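Local coordinates for protection of telomeres protein 1 (Schizosaccharomyces pombe, PDB 5USB), which binds the single-stranded 3' overhang of telomeres through OB-fold domains, this chain being one of them, and so protects chromosome ends and regulates telomerase, at residues Asn30-Val35 with Arg66-Asp71; Ile22-Ser27 with Ile81-Tyr86. The protein carries 1 engineered substitution. All coordinates share one frame; numbering follows the deposited sequence.

Interaction 1. Residues Asn30-Val35 with Arg66-Asp71; sequences NFTLYV and RCILWD. With nucleotides of chain B.
An antiparallel pairing of two neighbouring strands in the OB-fold sheet, 31-35 with 66-69, shows how one β-ladder can carry nucleic acid on one face and a hydrophobic core on the other. Phe-31 with Leu-69 and Leu-33 with Cys-67 are the hydrogen-bonded pairs; the straightest of their four bonds runs from Phe-31 N to Leu-69 O, 3.0 Å at 174°. The non-hydrogen-bonded pairs, Thr-32 with Ile-68 and Tyr-34 with Arg-66, put their side chains on the opposite face, where Tyr-34, Arg-66 and Ile-68 meet nucleotides of chain B. Arg-66 leaves with CG anti to the backbone N and bends at chi3 (-69°), laying its guanidinium against the face of the DA5 base of chain B, with NH2 3.3 Å from C5. The Tyr-34 ring stands nearly perpendicular to that guanidinium, and its OH accepts a weak, 3.4 Å hydrogen bond from Arg-66 NE; Arg-66 NH1 has its own hydrogen bond, to O2 of a thymine base. At the ladder's end the Trp-70 indole is sandwiched: Asn-30 CB makes a CH-pi contact on one face, 4.0 Å from the five-membered ring's centroid, and the G1 base of chain B covers the other. Asp-71 grips that base's edge, OD1 taking N1 at 2.7 Å and OD2 taking N2 at 2.9 Å. Strands 14-26 and 102-106 flank the pair, while helix 72-77 packs beneath Phe-31 and Leu-69.

Interaction 2. Residues Ile22-Ser27 with Ile81-Tyr86; sequences IKTWYS and IKEGDY. With nucleotides of chain B.
The Trp-25 indole is stacked on both faces, DG7 of chain B on one and DT9 of chain B on the other, with O4' of DG8 of chain B at its edge; the Tyr-26 ring lies flat against DT9, whose N3 sits 3.1 Å above the ring plane, over its centre. These aromatic residues end the strand 14-26 of the OB-fold, and the backbone of Tyr-26 reads the thymine edge with a pair of bonds: its N donates to O4 and its O accepts from N3 at 2.8 Å. Thymine is thereby held in its plane by the peptide and on its faces by rings. Lys-23 is extended until it bends at chi4, where NZ donates a hydrogen bond to N7 of DG7 of chain B, 2.8 Å away.

Loop 81-86, which contains a type II β-turn from Lys-82 to Asp-85, meets the same strand. Here Asp-85 N bonds to Lys-82 O, and Asp-85 OD2, met from above the carboxylate plane, takes Lys-82 N; Lys-120 makes a salt bridge with that oxygen. From the turn Glu-83 reaches across with its chain extended beyond CG, passing over Ile-22 O and running alongside Lys-23. One water joins Lys-23 NZ to Thr-24 O, and another links Thr-24 OG1 to Glu-83 N, while Thr-24 CG2 rests against Ile-81 O. The direct bond is nearly straight, at 164°: Thr-24 N donates to the anti lone pair of Glu-83 OE1 at 3.0 Å.

From the N terminus, the chain first lays down 22-27 at the end of strand 14-26, turns, and returns as 30-35. Interaction 1 closes when 66-71 arrives beside 30-35, after a mostly irregular excursion; helix 72-77 follows, and 81-86 then comes back to 22-27 to close interaction 2. The inner loop therefore lies wholly within the outer one. The two contacts share a sheet: Tyr-34 O lies 2.8 Å from Ile-22 N, a probable hydrogen bond, and Leu-33 packs on Thr-24. Together they join three successive strands and the loop before strand 86-90; residues of 22-27, 30-35 and 66-71 meet the nucleotides of chain B.

Interaction 1. Residues Asn30-Val35 with Arg66-Asp71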
loop_
_atom_site.group_PDB
_atom_site.type_symbol
_atom_site.label_atom_id
_atom_site.label_comp_id
_atom_site.label_asym_id
_atom_site.label_seq_id
_atom_site.Cartn_x
_atom_site.Cartn_y
_atom_site.Cartn_z
ATOM N N ASN A 30 6.522 1.453 14.458
ATOM C CA ASN A 30 5.748 0.749 13.455
ATOM C C ASN A 30 6.565 0.643 12.167
ATOM O O ASN A 30 7.707 1.080 12.090
ATOM C CB ASN A 30 4.415 1.440 13.196
ATOM C CG ASN A 30 4.582 2.885 12.850
ATOM O OD1 ASN A 30 5.514 3.266 12.150
ATOM N ND2 ASN A 30 3.702 3.709 13.372
ATOM N N PHE A 31 5.978 -0.009 11.169
ATOM C CA PHE A 31 6.573 -0.117 9.843
ATOM C C PHE A 31 5.604 0.459 8.811
ATOM O O PHE A 31 4.395 0.162 8.848
ATOM C CB PHE A 31 6.857 -1.594 9.513
ATOM C CG PHE A 31 7.529 -1.822 8.208
ATOM C CD1 PHE A 31 8.780 -1.288 7.938
ATOM C CD2 PHE A 31 6.947 -2.644 7.264
ATOM C CE1 PHE A 31 9.410 -1.556 6.700
ATOM C CE2 PHE A 31 7.557 -2.892 6.066
ATOM C CZ PHE A 31 8.764 -2.350 5.779
ATOM N N THR A 32 6.119 1.262 7.879
ATOM C CA THR A 32 5.248 1.937 6.926
ATOM C C THR A 32 5.604 1.503 5.521
ATOM O O THR A 32 6.779 1.393 5.181
ATOM C CB THR A 32 5.389 3.430 7.054
ATOM O OG1 THR A 32 5.018 3.819 8.377
ATOM C CG2 THR A 32 4.511 4.192 6.021
ATOM N N LEU A 33 4.588 1.270 4.699
ATOM C CA LEU A 33 4.729 0.964 3.289
ATOM C C LEU A 33 3.966 2.005 2.490
ATOM O O LEU A 33 2.935 2.488 2.928
ATOM C CB LEU A 33 4.118 -0.429 2.921
ATOM C CG LEU A 33 4.613 -1.683 3.594
ATOM C CD1 LEU A 33 3.646 -2.838 3.259
ATOM C CD2 LEU A 33 6.065 -1.981 3.173
ATOM N N TYR A 34 4.483 2.360 1.326
ATOM C CA TYR A 34 3.757 3.163 0.355
ATOM C C TYR A 34 3.628 2.298 -0.879
ATOM O O TYR A 34 4.653 1.821 -1.390
ATOM C CB TYR A 34 4.506 4.456 0.007
ATOM C CG TYR A 34 4.709 5.364 1.207
ATOM C CD1 TYR A 34 5.668 5.111 2.155
ATOM C CD2 TYR A 34 3.879 6.460 1.393
ATOM C CE1 TYR A 34 5.820 5.927 3.244
ATOM C CE2 TYR A 34 4.016 7.279 2.509
ATOM C CZ TYR A 34 4.981 6.986 3.423
ATOM O OH TYR A 34 5.127 7.807 4.526
ATOM N N VAL A 35 2.392 2.020 -1.292
ATOM C CA VAL A 35 2.148 1.075 -2.373
ATOM C C VAL A 35 1.244 1.676 -3.437
ATOM O O VAL A 35 0.530 2.646 -3.202
ATOM C CB VAL A 35 1.562 -0.235 -1.845
ATOM C CG1 VAL A 35 2.405 -0.737 -0.707
ATOM C CG2 VAL A 35 0.130 -0.067 -1.419
ATOM N N ARG A 66 -0.416 5.077 1.731
ATOM C CA ARG A 66 0.412 4.736 2.883
ATOM C C ARG A 66 -0.258 3.633 3.682
ATOM O O ARG A 66 -1.453 3.709 3.939
ATOM C CB ARG A 66 0.601 5.962 3.776
ATOM C CG ARG A 66 1.200 5.680 5.142
ATOM C CD ARG A 66 1.056 6.927 6.029
ATOM N NE ARG A 66 1.904 8.016 5.594
ATOM C CZ ARG A 66 1.681 9.297 5.859
ATOM N NH1 ARG A 66 0.620 9.670 6.566
ATOM N NH2 ARG A 66 2.527 10.204 5.413
ATOM N N CYS A 67 0.512 2.620 4.077
ATOM C CA CYS A 67 0.006 1.534 4.918
ATOM C C CYS A 67 0.837 1.564 6.185
ATOM O O CYS A 67 2.063 1.517 6.099
ATOM C CB CYS A 67 0.119 0.169 4.227
ATOM S SG CYS A 67 -0.604 0.131 2.564
ATOM N N ILE A 68 0.176 1.617 7.356
ATOM C CA ILE A 68 0.859 1.561 8.643
ATOM C C ILE A 68 0.640 0.197 9.278
ATOM O O ILE A 68 -0.501 -0.243 9.440
ATOM C CB ILE A 68 0.383 2.666 9.600
ATOM C CG1 ILE A 68 0.432 4.019 8.901
ATOM C CG2 ILE A 68 1.226 2.633 10.899
ATOM C CD1 ILE A 68 1.767 4.431 8.553
ATOM N N LEU A 69 1.753 -0.463 9.642
ATOM C CA LEU A 69 1.737 -1.814 10.181
ATOM C C LEU A 69 2.243 -1.781 11.615
ATOM O O LEU A 69 3.329 -1.257 11.873
ATOM C CB LEU A 69 2.623 -2.733 9.341
ATOM C CG LEU A 69 2.051 -3.297 8.027
ATOM C CD1 LEU A 69 1.712 -2.247 7.003
ATOM C CD2 LEU A 69 3.013 -4.322 7.388
ATOM N N TRP A 70 1.451 -2.313 12.545
ATOM C CA TRP A 70 1.841 -2.370 13.947
ATOM C C TRP A 70 2.029 -3.807 14.408
ATOM O O TRP A 70 1.523 -4.754 13.804
ATOM C CB TRP A 70 0.784 -1.728 14.840
ATOM C CG TRP A 70 0.846 -0.240 14.947
ATOM C CD1 TRP A 70 1.718 0.497 15.705
ATOM C CD2 TRP A 70 -0.029 0.691 14.323
ATOM N NE1 TRP A 70 1.448 1.823 15.579
ATOM C CE2 TRP A 70 0.373 1.974 14.732
ATOM C CE3 TRP A 70 -1.119 0.566 13.450
ATOM C CZ2 TRP A 70 -0.260 3.123 14.297
ATOM C CZ3 TRP A 70 -1.740 1.708 13.022
ATOM C CH2 TRP A 70 -1.314 2.975 13.450
ATOM N N ASP A 71 2.743 -3.941 15.519
ATOM C CA ASP A 71 2.789 -5.211 16.283
ATOM C C ASP A 71 3.226 -6.351 15.370
ATOM O O ASP A 71 4.244 -6.212 14.677
ATOM C CB ASP A 71 1.437 -5.434 16.942
ATOM C CG ASP A 71 1.017 -4.286 17.804
ATOM O OD1 ASP A 71 -0.166 -3.935 17.735
ATOM O OD2 ASP A 71 1.876 -3.707 18.489
ATOM O "O5'" G B 1 -5.225 5.599 19.353
ATOM C "C5'" G B 1 -4.145 5.049 18.596
ATOM C "C4'" G B 1 -2.868 5.245 19.363
ATOM O "O4'" G B 1 -2.310 3.968 19.734
ATOM C "C3'" G B 1 -1.752 5.935 18.617
ATOM O "O3'" G B 1 -0.976 6.487 19.637
ATOM C "C2'" G B 1 -1.036 4.781 17.905
ATOM O "O2'" G B 1 0.353 4.778 17.645
ATOM C "C1'" G B 1 -1.283 3.609 18.832
ATOM N N9 G B 1 -1.738 2.447 18.096
ATOM C C8 G B 1 -2.845 2.356 17.291
ATOM N N7 G B 1 -3.039 1.155 16.824
ATOM C C5 G B 1 -2.014 0.405 17.377
ATOM C C6 G B 1 -1.705 -0.965 17.231
ATOM O O6 G B 1 -2.303 -1.811 16.579
ATOM N N1 G B 1 -0.566 -1.315 17.947
ATOM C C2 G B 1 0.184 -0.449 18.701
ATOM N N2 G B 1 1.255 -0.967 19.307
ATOM N N3 G B 1 -0.097 0.835 18.849
ATOM C C4 G B 1 -1.201 1.192 18.161
ATOM P P DA B 5 4.902 16.092 4.591
ATOM O OP1 DA B 5 6.084 16.690 5.172
ATOM O OP2 DA B 5 3.811 16.886 4.093
ATOM O "O5'" DA B 5 5.387 15.173 3.398
ATOM C "C5'" DA B 5 6.487 14.303 3.577
ATOM C "C4'" DA B 5 6.489 13.297 2.458
ATOM O "O4'" DA B 5 5.373 12.405 2.633
ATOM C "C3'" DA B 5 6.315 13.907 1.071
ATOM O "O3'" DA B 5 7.066 13.174 0.102
ATOM C "C2'" DA B 5 4.817 13.818 0.850
ATOM C "C1'" DA B 5 4.444 12.543 1.579
ATOM N N9 DA B 5 3.118 12.539 2.179
ATOM C C8 DA B 5 2.560 13.516 2.958
ATOM N N7 DA B 5 1.371 13.217 3.407
ATOM C C5 DA B 5 1.153 11.932 2.939
ATOM C C6 DA B 5 0.079 11.047 3.081
ATOM N N6 DA B 5 -1.021 11.328 3.775
ATOM N N1 DA B 5 0.169 9.849 2.467
ATOM C C2 DA B 5 1.268 9.573 1.766
ATOM N N3 DA B 5 2.345 10.317 1.567
ATOM C C4 DA B 5 2.226 11.499 2.189
ATOM P P DG B 2 -0.828 8.029 19.745
ATOM O OP1 DG B 2 -0.078 8.304 20.986
ATOM O OP2 DG B 2 -2.134 8.653 19.504
ATOM O "O5'" DG B 2 0.128 8.386 18.529
ATOM C "C5'" DG B 2 1.471 7.911 18.501
ATOM C "C4'" DG B 2 2.025 8.098 17.110
ATOM O "O4'" DG B 2 1.641 7.022 16.235
ATOM C "C3'" DG B 2 1.522 9.343 16.402
ATOM O "O3'" DG B 2 2.315 10.411 16.885
ATOM C "C2'" DG B 2 1.797 8.998 14.949
ATOM C "C1'" DG B 2 1.524 7.507 14.896
ATOM N N9 DG B 2 0.198 7.149 14.416
ATOM C C8 DG B 2 -0.849 6.755 15.200
ATOM N N7 DG B 2 -1.926 6.484 14.523
ATOM C C5 DG B 2 -1.580 6.752 13.211
ATOM C C6 DG B 2 -2.348 6.656 12.028
ATOM O O6 DG B 2 -3.511 6.277 11.901
ATOM N N1 DG B 2 -1.616 7.039 10.910
ATOM C C2 DG B 2 -0.302 7.434 10.931
ATOM N N2 DG B 2 0.238 7.741 9.753
ATOM N N3 DG B 2 0.424 7.532 12.032
ATOM C C4 DG B 2 -0.272 7.173 13.127
#

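Interaction 2. Residues Ile22-Ser27 with Ile81-Tyr86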
loop_
_atom_site.group_PDB
_atom_site.type_symbol
_atom_site.label_atom_id
_atom_site.label_comp_id
_atom_site.label_asym_id
_atom_site.label_seq_id
_atom_site.Cartn_x
_atom_site.Cartn_y
_atom_site.Cartn_z
ATOM N N ILE A 22 6.517 0.959 -3.284
ATOM C CA ILE A 22 7.346 2.058 -3.761
ATOM C C ILE A 22 8.353 2.490 -2.717
ATOM O O ILE A 22 9.508 2.760 -3.048
ATOM C CB ILE A 22 6.459 3.246 -4.193
ATOM C CG1 ILE A 22 5.483 2.879 -5.302
ATOM C CG2 ILE A 22 7.362 4.397 -4.612
ATOM C CD1 ILE A 22 6.163 2.338 -6.550
ATOM N N LYS A 23 7.926 2.543 -1.464
ATOM C CA LYS A 23 8.734 3.065 -0.380
ATOM C C LYS A 23 8.433 2.298 0.896
ATOM O O LYS A 23 7.279 1.952 1.161
ATOM C CB LYS A 23 8.435 4.559 -0.171
ATOM C CG LYS A 23 9.220 5.210 0.951
ATOM C CD LYS A 23 8.861 6.663 1.018
ATOM C CE LYS A 23 9.433 7.314 2.270
ATOM N NZ LYS A 23 10.872 7.479 2.183
ATOM N N THR A 24 9.473 2.056 1.685
ATOM C CA THR A 24 9.331 1.526 3.027
ATOM C C THR A 24 10.006 2.457 4.013
ATOM O O THR A 24 10.977 3.132 3.672
ATOM C CB THR A 24 9.942 0.119 3.170
ATOM O OG1 THR A 24 11.341 0.142 2.939
ATOM C CG2 THR A 24 9.326 -0.842 2.182
ATOM N N TRP A 25 9.512 2.449 5.252
ATOM C CA TRP A 25 10.134 3.198 6.338
ATOM C C TRP A 25 9.878 2.480 7.648
ATOM O O TRP A 25 8.726 2.321 8.058
ATOM C CB TRP A 25 9.610 4.623 6.430
ATOM C CG TRP A 25 10.362 5.395 7.456
ATOM C CD1 TRP A 25 9.942 5.705 8.706
ATOM C CD2 TRP A 25 11.679 5.942 7.323
ATOM N NE1 TRP A 25 10.933 6.401 9.384
ATOM C CE2 TRP A 25 11.997 6.565 8.543
ATOM C CE3 TRP A 25 12.625 5.962 6.295
ATOM C CZ2 TRP A 25 13.223 7.203 8.757
ATOM C CZ3 TRP A 25 13.820 6.617 6.507
ATOM C CH2 TRP A 25 14.110 7.215 7.742
ATOM N N TYR A 26 10.950 2.008 8.286
ATOM C CA TYR A 26 10.817 1.397 9.593
ATOM C C TYR A 26 11.109 2.422 10.668
ATOM O O TYR A 26 11.946 3.325 10.485
ATOM C CB TYR A 26 11.753 0.173 9.776
ATOM C CG TYR A 26 13.234 0.418 9.598
ATOM C CD1 TYR A 26 14.041 0.828 10.665
ATOM C CD2 TYR A 26 13.843 0.184 8.385
ATOM C CE1 TYR A 26 15.396 1.021 10.493
ATOM C CE2 TYR A 26 15.206 0.403 8.204
ATOM C CZ TYR A 26 15.965 0.815 9.264
ATOM O OH TYR A 26 17.335 1.022 9.063
ATOM N N SER A 27 10.453 2.241 11.809
ATOM C CA SER A 27 10.750 3.032 12.994
ATOM C C SER A 27 10.621 2.139 14.214
ATOM O O SER A 27 10.285 0.952 14.112
ATOM C CB SER A 27 9.822 4.249 13.101
ATOM O OG SER A 27 8.529 3.863 13.514
ATOM N N ILE A 81 9.629 -7.160 3.596
ATOM C CA ILE A 81 9.065 -6.468 2.441
ATOM C C ILE A 81 9.988 -5.320 2.061
ATOM O O ILE A 81 10.340 -4.479 2.901
ATOM C CB ILE A 81 7.650 -5.951 2.740
ATOM C CG1 ILE A 81 6.734 -7.050 3.172
ATOM C CG2 ILE A 81 7.070 -5.208 1.511
ATOM C CD1 ILE A 81 6.522 -8.129 2.135
ATOM N N LYS A 82 10.373 -5.270 0.792
ATOM C CA LYS A 82 11.361 -4.309 0.308
ATOM C C LYS A 82 10.758 -3.484 -0.810
ATOM O O LYS A 82 9.831 -3.904 -1.503
ATOM C CB LYS A 82 12.628 -4.965 -0.267
ATOM C CG LYS A 82 13.360 -5.985 0.624
ATOM C CD LYS A 82 13.856 -5.381 1.895
ATOM C CE LYS A 82 14.442 -6.450 2.821
ATOM N NZ LYS A 82 14.719 -5.874 4.170
ATOM N N GLU A 83 11.338 -2.312 -1.017
ATOM C CA GLU A 83 10.973 -1.491 -2.152
ATOM C C GLU A 83 11.127 -2.279 -3.454
ATOM O O GLU A 83 12.152 -2.939 -3.671
ATOM C CB GLU A 83 11.848 -0.227 -2.160
ATOM C CG GLU A 83 11.528 0.625 -0.951
ATOM C CD GLU A 83 12.302 1.917 -0.807
ATOM O OE1 GLU A 83 11.980 2.696 0.137
ATOM O OE2 GLU A 83 13.206 2.176 -1.636
ATOM N N GLY A 84 10.120 -2.184 -4.303
ATOM C CA GLY A 84 10.068 -2.896 -5.571
ATOM C C GLY A 84 9.367 -4.235 -5.501
ATOM O O GLY A 84 8.931 -4.761 -6.549
ATOM N N ASP A 85 9.196 -4.773 -4.300
ATOM C CA ASP A 85 8.438 -5.999 -4.144
ATOM C C ASP A 85 6.958 -5.791 -4.504
ATOM O O ASP A 85 6.398 -4.684 -4.438
ATOM C CB ASP A 85 8.505 -6.510 -2.708
ATOM C CG ASP A 85 9.822 -7.115 -2.336
ATOM O OD1 ASP A 85 10.684 -7.363 -3.212
ATOM O OD2 ASP A 85 9.984 -7.361 -1.116
ATOM N N TYR A 86 6.310 -6.892 -4.882
ATOM C CA TYR A 86 4.870 -6.929 -5.041
ATOM C C TYR A 86 4.255 -7.576 -3.819
ATOM O O TYR A 86 4.849 -8.484 -3.225
ATOM C CB TYR A 86 4.483 -7.695 -6.307
ATOM C CG TYR A 86 5.015 -7.072 -7.557
ATOM C CD1 TYR A 86 4.291 -6.114 -8.217
ATOM C CD2 TYR A 86 6.242 -7.437 -8.064
ATOM C CE1 TYR A 86 4.767 -5.522 -9.366
ATOM C CE2 TYR A 86 6.739 -6.845 -9.195
ATOM C CZ TYR A 86 5.987 -5.898 -9.852
ATOM O OH TYR A 86 6.478 -5.304 -11.015
ATOM P P DT B 9 20.000 4.435 5.258
ATOM O OP1 DT B 9 21.284 5.095 5.037
ATOM O OP2 DT B 9 19.790 3.074 4.845
ATOM O "O5'" DT B 9 19.706 4.463 6.811
ATOM C "C5'" DT B 9 20.371 5.333 7.707
ATOM C "C4'" DT B 9 19.667 5.299 9.041
ATOM O "O4'" DT B 9 18.323 5.806 8.904
ATOM C "C3'" DT B 9 19.485 3.903 9.611
ATOM O "O3'" DT B 9 20.614 3.500 10.374
ATOM C "C2'" DT B 9 18.282 4.070 10.508
ATOM C "C1'" DT B 9 17.455 5.115 9.784
ATOM N N1 DT B 9 16.378 4.511 8.991
ATOM C C2 DT B 9 15.195 4.264 9.633
ATOM O O2 DT B 9 15.010 4.536 10.799
ATOM N N3 DT B 9 14.229 3.690 8.853
ATOM C C4 DT B 9 14.342 3.315 7.533
ATOM O O4 DT B 9 13.392 2.814 6.960
ATOM C C5 DT B 9 15.614 3.597 6.920
ATOM C C7 DT B 9 15.813 3.257 5.478
ATOM C C6 DT B 9 16.560 4.167 7.673
ATOM P P DG B 7 14.877 14.555 2.483
ATOM O OP1 DG B 7 15.421 15.889 2.812
ATOM O OP2 DG B 7 15.284 13.885 1.276
ATOM O "O5'" DG B 7 15.188 13.533 3.664
ATOM C "C5'" DG B 7 15.279 13.991 4.998
ATOM C "C4'" DG B 7 15.382 12.819 5.940
ATOM O "O4'" DG B 7 14.084 12.202 6.048
ATOM C "C3'" DG B 7 16.349 11.714 5.508
ATOM O "O3'" DG B 7 17.174 11.379 6.607
ATOM C "C2'" DG B 7 15.460 10.500 5.337
ATOM C "C1'" DG B 7 14.276 10.825 6.200
ATOM N N9 DG B 7 13.073 10.142 5.762
ATOM C C8 DG B 7 12.848 9.578 4.534
ATOM N N7 DG B 7 11.696 8.975 4.451
ATOM C C5 DG B 7 11.131 9.142 5.704
ATOM C C6 DG B 7 9.896 8.686 6.220
ATOM O O6 DG B 7 9.016 8.054 5.644
ATOM N N1 DG B 7 9.718 9.075 7.543
ATOM C C2 DG B 7 10.624 9.795 8.277
ATOM N N2 DG B 7 10.277 10.065 9.537
ATOM N N3 DG B 7 11.785 10.215 7.811
ATOM C C4 DG B 7 11.974 9.854 6.527
ATOM P P DG B 8 18.624 10.869 6.389
ATOM O OP1 DG B 8 19.225 10.680 7.697
ATOM O OP2 DG B 8 19.275 11.713 5.435
ATOM O "O5'" DG B 8 18.477 9.485 5.624
ATOM C "C5'" DG B 8 18.299 8.303 6.385
ATOM C "C4'" DG B 8 17.904 7.142 5.504
ATOM O "O4'" DG B 8 16.699 7.429 4.775
ATOM C "C3'" DG B 8 18.933 6.702 4.467
ATOM O "O3'" DG B 8 18.866 5.294 4.564
ATOM C "C2'" DG B 8 18.322 7.154 3.148
ATOM C "C1'" DG B 8 16.841 6.989 3.440
ATOM N N9 DG B 8 15.856 7.711 2.639
ATOM C C8 DG B 8 14.604 7.239 2.339
ATOM N N7 DG B 8 13.868 8.103 1.701
ATOM C C5 DG B 8 14.673 9.225 1.587
ATOM C C6 DG B 8 14.413 10.481 0.980
ATOM O O6 DG B 8 13.391 10.858 0.414
ATOM N N1 DG B 8 15.504 11.336 1.081
ATOM C C2 DG B 8 16.692 11.022 1.690
ATOM N N2 DG B 8 17.626 11.984 1.686
ATOM N N3 DG B 8 16.947 9.854 2.262
ATOM C C4 DG B 8 15.899 9.009 2.177
HETATM O O HOH W 1 12.364 5.039 2.507
HETATM O O HOH W 2 13.170 -1.573 1.162
#